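Local coordinates for protein agglutinin alpha chain (Maclura pomifera, PDB 3LLZ) that binds galactose-containing glycans as a jacalin-family lectin, recognising the T-antigen disaccharide Gal-beta-1,3-GalNAc, at residues A[21-33]-A[113-125]. Residues are numbered along the deposited sequence; the frame is centred on the assembly and turned at random.
Sequences SETAIGGLRVTYD and IVGFKGSIGYWLD. With NGA (2-acetamido-2-deoxy-beta-D-galactopyranose), chain C.
Trp123 packs against Thr23, Ala24 and the carbonyl of Ile25 where the two segments come closest. One backbone bond joins them: Leu124 N donates to Ile25 O over 2.9 Å, the N-H nearly straight at 161° but above the carbonyl plane. The same oxygen lies at the edge of the indole. The indole N-H is met by a water, 2.9 Å from Trp123 NE1, that also bonds Thr23 OG1. Gly26 O, buried under Ile120 and Leu124, has no polar partner. Ile25 CG2 lies against Leu124 CD2, and Leu28 CG against Ile120 CD1 (4.0 Å); Val30 CG2 continues this apolar layer to Phe116. Tyr32, its CG anti to the carbonyl carbon (chi1 -63°), brings OH to the edge of the Phe116 ring; Phe116 N donates to Tyr32 OH only weakly (3.1 Å, 127°), and Asp6 is the stronger partner of the hydroxyl.

Residues 121-125 also line the sugar pocket. Tyr122 N donates to NGA O5, Trp123 N to NGA O6 (3.1 Å), and Asp125 OD1 accepts from both NGA O4 (2.6 Å) and NGA O6; Ser119 OG holds the other carboxylate oxygen, and Gly1 N also binds the sugar. Strand 25-34, paired with 11-19 and 37-40, packs through these side chains against strand 110-120, which lies between 2-5 and 124-132, two sheets of the jacalin beta-prism.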
ATOM      1  N   SER A  21      12.267  26.473  24.897  1.00 25.30           N
ATOM      2  CA  SER A  21      13.641  26.069  25.169  1.00 27.11           C
ATOM      3  C   SER A  21      13.903  25.595  26.593  1.00 27.07           C
ATOM      4  O   SER A  21      14.968  25.049  26.878  1.00 28.90           O
ATOM      5  CB  SER A  21      14.593  27.216  24.830  1.00 28.72           C
ATOM      6  OG  SER A  21      14.479  27.575  23.463  1.00 32.57           O
ATOM      7  N   GLU A  22      12.940  25.794  27.485  1.00 25.93           N
ATOM      8  CA  GLU A  22      13.108  25.379  28.872  1.00 26.52           C
ATOM      9  C   GLU A  22      12.257  24.164  29.221  1.00 25.08           C
ATOM     10  O   GLU A  22      12.574  23.425  30.153  1.00 25.47           O
ATOM     11  CB  GLU A  22      12.759  26.535  29.813  1.00 29.26           C
ATOM     12  CG  GLU A  22      13.516  27.824  29.519  1.00 33.70           C
ATOM     13  CD  GLU A  22      15.020  27.673  29.660  1.00 36.86           C
ATOM     14  OE1 GLU A  22      15.748  28.621  29.296  1.00 38.86           O
ATOM     15  OE2 GLU A  22      15.477  26.612  30.137  1.00 39.49           O
ATOM     16  N   THR A  23      11.181  23.952  28.469  1.00 22.84           N
ATOM     17  CA  THR A  23      10.296  22.826  28.740  1.00 20.55           C
ATOM     18  C   THR A  23      10.224  21.789  27.625  1.00 18.87           C
ATOM     19  O   THR A  23      11.052  20.882  27.563  1.00 18.31           O
ATOM     20  CB  THR A  23       8.867  23.313  29.071  1.00 18.63           C
ATOM     21  OG1 THR A  23       8.392  24.169  28.025  1.00 17.98           O
ATOM     22  CG2 THR A  23       8.863  24.081  30.386  1.00 20.37           C
ATOM     23  N   ALA A  24       9.237  21.923  26.745  1.00 18.49           N
ATOM     24  CA  ALA A  24       9.075  20.956  25.667  1.00 16.28           C
ATOM     25  C   ALA A  24       8.236  21.486  24.516  1.00 15.10           C
ATOM     26  O   ALA A  24       7.939  22.679  24.438  1.00 16.60           O
ATOM     27  CB  ALA A  24       8.446  19.682  26.219  1.00 16.71           C
ATOM     28  N   ILE A  25       7.859  20.580  23.618  1.00 14.51           N
ATOM     29  CA  ILE A  25       7.037  20.937  22.471  1.00 13.39           C
ATOM     30  C   ILE A  25       5.615  21.203  22.946  1.00 12.67           C
ATOM     31  O   ILE A  25       5.115  20.523  23.850  1.00 12.37           O
ATOM     32  CB  ILE A  25       7.013  19.788  21.425  1.00 12.11           C
ATOM     33  CG1 ILE A  25       8.435  19.492  20.938  1.00 13.12           C
ATOM     34  CG2 ILE A  25       6.108  20.157  20.250  1.00 13.76           C
ATOM     35  CD1 ILE A  25       9.144  20.682  20.317  1.00 13.31           C
ATOM     36  N   GLY A  26       4.973  22.193  22.335  1.00 12.84           N
ATOM     37  CA  GLY A  26       3.608  22.531  22.689  1.00 13.63           C
ATOM     38  C   GLY A  26       2.611  22.035  21.654  1.00 14.28           C
ATOM     39  O   GLY A  26       2.644  20.870  21.259  1.00 14.74           O
ATOM     40  N   GLY A  27       1.728  22.927  21.209  1.00 13.23           N
ATOM     41  CA  GLY A  27       0.725  22.549  20.231  1.00 15.35           C
ATOM     42  C   GLY A  27       1.262  22.417  18.821  1.00 15.86           C
ATOM     43  O   GLY A  27       2.400  22.792  18.536  1.00 15.22           O
ATOM     44  N   LEU A  28       0.437  21.875  17.931  1.00 14.79           N
ATOM     45  CA  LEU A  28       0.843  21.716  16.546  1.00 16.74           C
ATOM     46  C   LEU A  28      -0.355  21.661  15.610  1.00 15.72           C
ATOM     47  O   LEU A  28      -1.444  21.218  15.986  1.00 15.21           O
ATOM     48  CB  LEU A  28       1.710  20.466  16.391  1.00 20.60           C
ATOM     49  CG  LEU A  28       1.100  19.078  16.545  1.00 22.26           C
ATOM     50  CD1 LEU A  28       0.453  18.662  15.236  1.00 24.83           C
ATOM     51  CD2 LEU A  28       2.196  18.084  16.906  1.00 24.98           C
ATOM     52  N   ARG A  29      -0.148  22.150  14.395  1.00 15.04           N
ATOM     53  CA  ARG A  29      -1.190  22.177  13.379  1.00 15.04           C
ATOM     54  C   ARG A  29      -0.514  21.895  12.053  1.00 15.12           C
ATOM     55  O   ARG A  29       0.416  22.593  11.653  1.00 14.01           O
ATOM     56  CB  ARG A  29      -1.864  23.550  13.340  1.00 14.67           C
ATOM     57  CG  ARG A  29      -3.102  23.615  12.462  1.00 18.18           C
ATOM     58  CD  ARG A  29      -3.640  25.040  12.416  1.00 23.18           C
ATOM     59  NE  ARG A  29      -4.811  25.180  11.555  1.00 30.93           N
ATOM     60  CZ  ARG A  29      -6.053  24.858  11.906  1.00 33.37           C
ATOM     61  NH1 ARG A  29      -7.054  25.023  11.050  1.00 36.98           N
ATOM     62  NH2 ARG A  29      -6.302  24.380  13.112  1.00 37.51           N
ATOM     63  N   VAL A  30      -0.986  20.861  11.375  1.00 13.90           N
ATOM     64  CA  VAL A  30      -0.406  20.468  10.109  1.00 13.62           C
ATOM     65  C   VAL A  30      -1.286  20.813   8.920  1.00 13.39           C
ATOM     66  O   VAL A  30      -2.505  20.655   8.965  1.00 14.15           O
ATOM     67  CB  VAL A  30      -0.143  18.946  10.092  1.00 13.06           C
ATOM     68  CG1 VAL A  30       0.488  18.538   8.768  1.00 13.08           C
ATOM     69  CG2 VAL A  30       0.750  18.556  11.262  1.00 12.30           C
ATOM     70  N   THR A  31      -0.659  21.315   7.864  1.00 13.05           N
ATOM     71  CA  THR A  31      -1.370  21.606   6.632  1.00 14.38           C
ATOM     72  C   THR A  31      -0.911  20.501   5.691  1.00 14.32           C
ATOM     73  O   THR A  31       0.257  20.434   5.304  1.00 14.72           O
ATOM     74  CB  THR A  31      -0.992  22.971   6.040  1.00 16.04           C
ATOM     75  OG1 THR A  31      -1.406  24.007   6.937  1.00 17.02           O
ATOM     76  CG2 THR A  31      -1.686  23.170   4.698  1.00 16.57           C
ATOM     77  N   TYR A  32      -1.836  19.613   5.354  1.00 14.38           N
ATOM     78  CA  TYR A  32      -1.537  18.491   4.483  1.00 13.43           C
ATOM     79  C   TYR A  32      -1.846  18.822   3.050  1.00 14.81           C
ATOM     80  O   TYR A  32      -2.416  19.874   2.743  1.00 15.66           O
ATOM     81  CB  TYR A  32      -2.411  17.294   4.860  1.00 11.71           C
ATOM     82  CG  TYR A  32      -2.179  16.766   6.246  1.00 11.86           C
ATOM     83  CD1 TYR A  32      -1.149  15.864   6.498  1.00 10.68           C
ATOM     84  CD2 TYR A  32      -2.967  17.186   7.315  1.00 11.83           C
ATOM     85  CE1 TYR A  32      -0.906  15.395   7.779  1.00 11.10           C
ATOM     86  CE2 TYR A  32      -2.732  16.722   8.602  1.00 10.72           C
ATOM     87  CZ  TYR A  32      -1.696  15.828   8.827  1.00 12.09           C
ATOM     88  OH  TYR A  32      -1.435  15.387  10.103  1.00 10.65           O
ATOM     89  N   ASP A  33      -1.441  17.921   2.168  1.00 15.17           N
ATOM     90  CA  ASP A  33      -1.803  18.057   0.776  1.00 15.10           C
ATOM     91  C   ASP A  33      -2.900  17.016   0.686  1.00 14.80           C
ATOM     92  O   ASP A  33      -2.768  15.915   1.229  1.00 13.86           O
ATOM     93  CB  ASP A  33      -0.684  17.666  -0.186  1.00 15.88           C
ATOM     94  CG  ASP A  33      -1.164  17.639  -1.633  1.00 19.62           C
ATOM     95  OD1 ASP A  33      -1.487  16.545  -2.151  1.00 19.55           O
ATOM     96  OD2 ASP A  33      -1.246  18.719  -2.245  1.00 21.03           O
ATOM     97  N   ILE A 113       5.490  10.618   4.801  1.00 10.27           N
ATOM     98  CA  ILE A 113       4.681  10.857   5.987  1.00 10.35           C
ATOM     99  C   ILE A 113       3.395  11.444   5.413  1.00 10.00           C
ATOM    100  O   ILE A 113       3.439  12.399   4.632  1.00 11.97           O
ATOM    101  CB  ILE A 113       5.339  11.894   6.921  1.00 11.04           C
ATOM    102  CG1 ILE A 113       6.620  11.311   7.524  1.00 12.13           C
ATOM    103  CG2 ILE A 113       4.359  12.305   8.014  1.00 12.17           C
ATOM    104  CD1 ILE A 113       7.322  12.254   8.492  1.00 13.32           C
ATOM    105  N   VAL A 114       2.252  10.872   5.770  1.00 10.82           N
ATOM    106  CA  VAL A 114       0.989  11.378   5.240  1.00 10.25           C
ATOM    107  C   VAL A 114      -0.031  11.703   6.319  1.00 10.98           C
ATOM    108  O   VAL A 114      -1.196  11.957   6.022  1.00 11.09           O
ATOM    109  CB  VAL A 114       0.355  10.379   4.238  1.00 10.70           C
ATOM    110  CG1 VAL A 114       1.255  10.224   3.024  1.00 12.21           C
ATOM    111  CG2 VAL A 114       0.121   9.033   4.909  1.00 10.08           C
ATOM    112  N   GLY A 115       0.407  11.701   7.572  1.00  9.89           N
ATOM    113  CA  GLY A 115      -0.503  12.002   8.661  1.00 10.65           C
ATOM    114  C   GLY A 115       0.150  11.922  10.025  1.00 10.90           C
ATOM    115  O   GLY A 115       1.188  11.279  10.200  1.00 11.00           O
ATOM    116  N   PHE A 116      -0.463  12.593  10.994  1.00 10.38           N
ATOM    117  CA  PHE A 116       0.025  12.606  12.367  1.00 10.59           C
ATOM    118  C   PHE A 116      -1.134  12.369  13.321  1.00 10.21           C
ATOM    119  O   PHE A 116      -2.272  12.738  13.031  1.00 11.39           O
ATOM    120  CB  PHE A 116       0.630  13.968  12.741  1.00 12.25           C
ATOM    121  CG  PHE A 116       1.941  14.268  12.079  1.00 11.87           C
ATOM    122  CD1 PHE A 116       1.989  14.936  10.862  1.00 11.47           C
ATOM    123  CD2 PHE A 116       3.137  13.893  12.685  1.00 14.77           C
ATOM    124  CE1 PHE A 116       3.207  15.231  10.255  1.00 13.12           C
ATOM    125  CE2 PHE A 116       4.362  14.182  12.086  1.00 15.44           C
ATOM    126  CZ  PHE A 116       4.398  14.853  10.869  1.00 14.46           C
ATOM    127  N   LYS A 117      -0.830  11.752  14.455  1.00 10.28           N
ATOM    128  CA  LYS A 117      -1.806  11.532  15.512  1.00 10.60           C
ATOM    129  C   LYS A 117      -1.017  11.594  16.811  1.00 12.10           C
ATOM    130  O   LYS A 117       0.213  11.488  16.806  1.00 11.38           O
ATOM    131  CB  LYS A 117      -2.525  10.180  15.364  1.00 11.55           C
ATOM    132  CG  LYS A 117      -1.651   8.941  15.489  1.00 10.42           C
ATOM    133  CD  LYS A 117      -2.494   7.673  15.319  1.00 12.84           C
ATOM    134  CE  LYS A 117      -3.452   7.447  16.483  1.00 14.30           C
ATOM    135  NZ  LYS A 117      -2.739   7.016  17.717  1.00 15.48           N
ATOM    136  N   GLY A 118      -1.708  11.801  17.921  1.00 10.49           N
ATOM    137  CA  GLY A 118      -1.005  11.864  19.187  1.00 11.19           C
ATOM    138  C   GLY A 118      -1.858  12.404  20.309  1.00 11.66           C
ATOM    139  O   GLY A 118      -3.068  12.181  20.352  1.00 12.62           O
ATOM    140  N   SER A 119      -1.213  13.124  21.219  1.00 11.80           N
ATOM    141  CA  SER A 119      -1.895  13.692  22.372  1.00 10.64           C
ATOM    142  C   SER A 119      -1.154  14.926  22.842  1.00 11.19           C
ATOM    143  O   SER A 119       0.072  14.934  22.876  1.00 11.62           O
ATOM    144  CB  SER A 119      -1.936  12.666  23.504  1.00 11.83           C
ATOM    145  OG  SER A 119      -2.397  13.249  24.714  1.00 12.96           O
ATOM    146  N   ILE A 120      -1.894  15.972  23.191  1.00 10.97           N
ATOM    147  CA  ILE A 120      -1.272  17.192  23.681  1.00 11.91           C
ATOM    148  C   ILE A 120      -2.022  17.728  24.892  1.00 12.21           C
ATOM    149  O   ILE A 120      -3.243  17.888  24.860  1.00 12.76           O
ATOM    150  CB  ILE A 120      -1.234  18.299  22.600  1.00 13.57           C
ATOM    151  CG1 ILE A 120      -0.550  17.769  21.335  1.00 13.15           C
ATOM    152  CG2 ILE A 120      -0.475  19.522  23.133  1.00 14.08           C
ATOM    153  CD1 ILE A 120      -0.400  18.802  20.225  1.00 14.70           C
ATOM    154  N   GLY A 121      -1.278  17.967  25.965  1.00 12.34           N
ATOM    155  CA  GLY A 121      -1.849  18.525  27.182  1.00 12.44           C
ATOM    156  C   GLY A 121      -1.086  19.826  27.320  1.00 11.35           C
ATOM    157  O   GLY A 121      -1.178  20.692  26.457  1.00 12.84           O
ATOM    158  N   TYR A 122      -0.325  19.974  28.395  1.00 14.22           N
ATOM    159  CA  TYR A 122       0.487  21.170  28.536  1.00 14.69           C
ATOM    160  C   TYR A 122       1.530  21.099  27.423  1.00 13.85           C
ATOM    161  O   TYR A 122       1.911  22.112  26.840  1.00 14.28           O
ATOM    162  CB  TYR A 122       1.169  21.198  29.907  1.00 16.93           C
ATOM    163  CG  TYR A 122       0.296  21.784  30.995  1.00 21.66           C
ATOM    164  CD1 TYR A 122      -0.968  21.259  31.259  1.00 24.16           C
ATOM    165  CD2 TYR A 122       0.720  22.886  31.732  1.00 25.65           C
ATOM    166  CE1 TYR A 122      -1.793  21.823  32.231  1.00 27.24           C
ATOM    167  CE2 TYR A 122      -0.096  23.459  32.705  1.00 28.45           C
ATOM    168  CZ  TYR A 122      -1.352  22.922  32.947  1.00 29.03           C
ATOM    169  OH  TYR A 122      -2.170  23.496  33.894  1.00 31.86           O
ATOM    170  N   TRP A 123       1.966  19.879  27.119  1.00 13.33           N
ATOM    171  CA  TRP A 123       2.964  19.647  26.080  1.00 12.54           C
ATOM    172  C   TRP A 123       2.568  18.452  25.228  1.00 11.04           C
ATOM    173  O   TRP A 123       1.612  17.737  25.541  1.00 12.19           O
ATOM    174  CB  TRP A 123       4.331  19.387  26.725  1.00 12.53           C
ATOM    175  CG  TRP A 123       4.716  20.484  27.651  1.00 12.94           C
ATOM    176  CD1 TRP A 123       5.088  21.748  27.306  1.00 14.62           C
ATOM    177  CD2 TRP A 123       4.632  20.465  29.082  1.00 14.67           C
ATOM    178  NE1 TRP A 123       5.232  22.526  28.433  1.00 15.17           N
ATOM    179  CE2 TRP A 123       4.957  21.763  29.536  1.00 14.84           C
ATOM    180  CE3 TRP A 123       4.307  19.479  30.024  1.00 14.76           C
ATOM    181  CZ2 TRP A 123       4.965  22.102  30.896  1.00 15.28           C
ATOM    182  CZ3 TRP A 123       4.315  19.816  31.378  1.00 15.88           C
ATOM    183  CH2 TRP A 123       4.642  21.119  31.797  1.00 16.70           C
ATOM    184  N   LEU A 124       3.304  18.251  24.141  1.00 12.53           N
ATOM    185  CA  LEU A 124       3.061  17.122  23.248  1.00 12.06           C
ATOM    186  C   LEU A 124       3.426  15.860  24.022  1.00 12.45           C
ATOM    187  O   LEU A 124       4.599  15.603  24.289  1.00 12.08           O
ATOM    188  CB  LEU A 124       3.937  17.262  22.001  1.00 10.71           C
ATOM    189  CG  LEU A 124       3.893  16.128  20.977  1.00 10.23           C
ATOM    190  CD1 LEU A 124       2.471  15.925  20.470  1.00 11.91           C
ATOM    191  CD2 LEU A 124       4.831  16.472  19.825  1.00 12.29           C
ATOM    192  N   ASP A 125       2.420  15.076  24.391  1.00 12.00           N
ATOM    193  CA  ASP A 125       2.645  13.863  25.173  1.00 12.21           C
ATOM    194  C   ASP A 125       3.335  12.769  24.379  1.00 12.40           C
ATOM    195  O   ASP A 125       4.267  12.118  24.860  1.00 12.39           O
ATOM    196  CB  ASP A 125       1.320  13.324  25.702  1.00 12.74           C
ATOM    197  CG  ASP A 125       0.564  14.347  26.515  1.00 13.21           C
ATOM    198  OD1 ASP A 125       1.136  14.860  27.503  1.00 14.11           O
ATOM    199  OD2 ASP A 125      -0.598  14.632  26.167  1.00 13.66           O
TER
HETATM  200  C1  NGA C   1      -1.948  17.626  31.404  1.00 16.75           C
HETATM  201  C2  NGA C   1      -2.746  16.390  30.954  1.00 16.26           C
HETATM  202  C3  NGA C   1      -1.861  15.164  31.155  1.00 16.09           C
HETATM  203  C4  NGA C   1      -0.592  15.325  30.306  1.00 13.94           C
HETATM  204  C5  NGA C   1       0.135  16.598  30.778  1.00 14.87           C
HETATM  205  C6  NGA C   1       1.437  16.904  30.042  1.00 14.20           C
HETATM  206  C7  NGA C   1      -5.124  16.063  31.118  1.00 16.81           C
HETATM  207  C8  NGA C   1      -6.371  16.039  31.983  1.00 16.99           C
HETATM  208  N2  NGA C   1      -3.963  16.271  31.732  1.00 16.02           N
HETATM  209  O1  NGA C   1      -2.699  18.769  31.202  1.00 26.93           O
HETATM  210  O3  NGA C   1      -2.564  13.923  30.868  1.00 16.62           O
HETATM  211  O4  NGA C   1      -0.945  15.452  28.934  1.00 14.32           O
HETATM  212  O5  NGA C   1      -0.730  17.754  30.644  1.00 14.31           O
HETATM  213  O6  NGA C   1       1.209  17.383  28.720  1.00 13.51           O
HETATM  214  O7  NGA C   1      -5.216  15.892  29.903  1.00 17.21           O
HETATM  215  O   HOH W   1       5.930  25.322  28.793  1.00 17.69           O